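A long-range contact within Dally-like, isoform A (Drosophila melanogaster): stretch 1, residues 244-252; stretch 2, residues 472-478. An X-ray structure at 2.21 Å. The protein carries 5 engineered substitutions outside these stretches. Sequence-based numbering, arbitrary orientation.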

# COMPACT_ATOMS: atom_id res chain seq x y z
N GLU A 244 -38.79 3.25 12.01
CA GLU A 244 -37.52 3.80 12.46
C GLU A 244 -36.35 3.17 11.71
O GLU A 244 -36.42 2.03 11.23
CB GLU A 244 -37.34 3.58 13.96
CG GLU A 244 -38.24 4.45 14.84
CD GLU A 244 -39.65 3.90 14.97
OE1 GLU A 244 -40.49 4.57 15.60
OE2 GLU A 244 -39.91 2.79 14.44
N LYS A 245 -35.26 3.93 11.61
CA LYS A 245 -34.04 3.44 11.00
C LYS A 245 -33.34 2.45 11.93
O LYS A 245 -33.59 2.44 13.14
CB LYS A 245 -33.11 4.61 10.67
CG LYS A 245 -33.57 5.47 9.50
CD LYS A 245 -33.66 4.66 8.22
CE LYS A 245 -33.78 5.56 7.00
NZ LYS A 245 -34.96 6.45 7.07
N PRO A 246 -32.48 1.60 11.39
CA PRO A 246 -31.71 0.69 12.25
C PRO A 246 -30.73 1.45 13.13
O PRO A 246 -30.28 2.55 12.79
CB PRO A 246 -30.97 -0.21 11.26
CG PRO A 246 -31.67 -0.02 9.95
CD PRO A 246 -32.20 1.37 9.96
N CYS A 247 -30.42 0.86 14.28
CA CYS A 247 -29.43 1.45 15.16
C CYS A 247 -28.05 1.43 14.51
O CYS A 247 -27.72 0.51 13.75
CB CYS A 247 -29.39 0.72 16.50
SG CYS A 247 -31.00 0.56 17.33
N THR A 248 -27.25 2.45 14.81
CA THR A 248 -25.94 2.58 14.17
C THR A 248 -25.04 1.40 14.52
O THR A 248 -24.52 0.71 13.64
CB THR A 248 -25.29 3.90 14.58
OG1 THR A 248 -26.11 4.99 14.14
CG2 THR A 248 -23.90 4.03 13.95
N ASN A 249 -24.85 1.15 15.82
CA ASN A 249 -24.01 0.03 16.25
C ASN A 249 -24.54 -1.30 15.74
O ASN A 249 -23.75 -2.20 15.42
CB ASN A 249 -23.88 0.02 17.77
CG ASN A 249 -23.05 1.17 18.30
OD1 ASN A 249 -22.66 2.07 17.55
ND2 ASN A 249 -22.77 1.16 19.59
N TYR A 250 -25.86 -1.44 15.65
CA TYR A 250 -26.44 -2.64 15.05
C TYR A 250 -26.06 -2.75 13.58
O TYR A 250 -25.64 -3.82 13.12
CB TYR A 250 -27.96 -2.62 15.24
CG TYR A 250 -28.70 -3.76 14.59
CD1 TYR A 250 -28.17 -5.05 14.57
CD2 TYR A 250 -29.95 -3.56 14.01
CE1 TYR A 250 -28.86 -6.09 13.97
CE2 TYR A 250 -30.64 -4.60 13.41
CZ TYR A 250 -30.09 -5.86 13.40
OH TYR A 250 -30.77 -6.90 12.80
N CYS A 251 -26.20 -1.66 12.83
CA CYS A 251 -25.79 -1.67 11.43
C CYS A 251 -24.30 -1.96 11.28
O CYS A 251 -23.90 -2.75 10.42
CB CYS A 251 -26.14 -0.33 10.77
SG CYS A 251 -25.65 -0.19 9.04
N VAL A 252 -23.47 -1.33 12.11
CA VAL A 252 -22.02 -1.51 11.99
C VAL A 252 -21.64 -2.97 12.23
O VAL A 252 -20.81 -3.53 11.52
CB VAL A 252 -21.27 -0.56 12.95
CG1 VAL A 252 -19.79 -0.90 12.98
CG2 VAL A 252 -21.48 0.88 12.52
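Stretch 2, residues 472-478: DIASSSD

Stretch 2 contains no regular helix or strand, and it packs alongside the point at which stretch 1 passes from an extended segment into a helix. Residues Glu244 to Cys247 are extended, with phi near -70° and psi near 150°; Cys247 occupies the N-cap position, and the helix that starts at Thr248 continues beyond the stretch. In stretch 2, Ala474 adopts a left-handed conformation (phi/psi 54/53°), after which Ser475 and Ser476 are extended and Ser477 turns back to a psi of -10°. The extended pair is the part that registers with stretch 1: the CA atoms of Pro246 and Ser475 are 5.0 Å apart, and those of Cys247 and Ser476 are 5.3 Å apart. Both numberings rise together, so the two segments run in the same sense here. The contact buries 437 Å², summed over both sides, and joins residues at least 222 positions apart in sequence.

Backbone hydrogen bonding between the stretches is confined to a single parallel beta bridge between Cys247 and Ser476. Ser476 uses both its polar backbone atoms to straddle Cys247: its N donates to Pro246 O at 2.9 Å, while its O accepts from Thr248 N at 3.0 Å. The second bond is weak, with an N-H...O angle of 123°. Cys247 CA lies 3.8 Å from Ser476 O, and the CA-to-CB bond of Cys247 points away from stretch 2. Beyond the bridge stretch 1 coils into the helix, with Cys251 N bonded to Cys247 O and Val252 N to Thr248 O, each at 2.8 Å.

The Thr248 side chain reinforces the weak end of this bridge. With chi1 in the m well, OG1 donates to Ser476 O at 2.7 Å, so one carbonyl accepts from both the backbone and the side chain of the same residue. OG1 also approaches Ser477 CA to 3.2 Å. Ser475 OG is 3.6 Å from Thr248 OG1 but is hydrogen-bonded elsewhere in the structure. Within stretch 2, a weak bond from Asp478 N to Ser476 OG (3.4 Å) spans the turn that follows the bridge.

The remaining contacts are packing contacts. Lys245 directs its CB toward stretch 2, and its aliphatic chain passes over the backbone there: CD is 3.3 Å from Ile473 O, CG is 3.2 Å from Ala474 O, and CE is 4.0 Å from Ala474 CB. Nearer the bridge, Lys245 CB lies 3.7 Å from Ser476 N and 4.1 Å from Ser476 CB. Ser475 CB meets both the extended segment and the helix, lying 3.2 Å from Pro246 O and 4.1 Å from Cys251 CB. One turn into the helix, Cys251, covalently bonded elsewhere in the structure, points its CB toward stretch 2 and makes an apolar contact between its SG and Ile473 CG2 at 3.9 Å. Both residues are buried.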

# COMPACT_ATOMS: atom_id res chain seq x y z
N ASP A 472 -28.99 5.00 1.46
CA ASP A 472 -29.67 3.71 1.35
C ASP A 472 -30.06 3.16 2.71
O ASP A 472 -31.14 2.58 2.87
CB ASP A 472 -28.78 2.72 0.60
CG ASP A 472 -28.27 3.27 -0.71
OD1 ASP A 472 -29.01 4.04 -1.36
OD2 ASP A 472 -27.12 2.95 -1.09
N ILE A 473 -29.19 3.32 3.71
CA ILE A 473 -29.47 2.77 5.03
C ILE A 473 -29.81 3.91 5.97
O ILE A 473 -30.90 3.93 6.57
CB ILE A 473 -28.27 1.95 5.55
CG1 ILE A 473 -27.97 0.80 4.59
CG2 ILE A 473 -28.54 1.44 6.95
CD1 ILE A 473 -26.84 -0.09 5.05
N ALA A 474 -28.88 4.85 6.11
CA ALA A 474 -29.07 6.06 6.92
C ALA A 474 -29.48 5.71 8.35
O ALA A 474 -30.49 6.19 8.88
CB ALA A 474 -30.08 7.00 6.27
N SER A 475 -28.69 4.84 8.98
CA SER A 475 -28.99 4.36 10.32
C SER A 475 -29.03 5.51 11.31
O SER A 475 -28.32 6.51 11.18
CB SER A 475 -27.96 3.32 10.75
OG SER A 475 -26.65 3.87 10.75
N SER A 476 -29.89 5.37 12.32
CA SER A 476 -30.05 6.39 13.34
C SER A 476 -28.99 6.24 14.43
O SER A 476 -28.70 5.12 14.87
CB SER A 476 -31.45 6.32 13.96
OG SER A 476 -31.60 7.29 14.98
N SER A 477 -28.43 7.37 14.86
CA SER A 477 -27.38 7.34 15.87
C SER A 477 -27.91 7.07 17.27
O SER A 477 -27.11 6.84 18.18
CB SER A 477 -26.61 8.67 15.86
OG SER A 477 -27.47 9.75 16.17
N ASP A 478 -29.22 7.09 17.46
CA ASP A 478 -29.81 6.84 18.77
C ASP A 478 -29.59 5.40 19.22
O ASP A 478 -29.54 5.11 20.41
CB ASP A 478 -31.31 7.15 18.75
CG ASP A 478 -31.59 8.64 18.58
OD1 ASP A 478 -30.63 9.43 18.57
OD2 ASP A 478 -32.78 9.01 18.46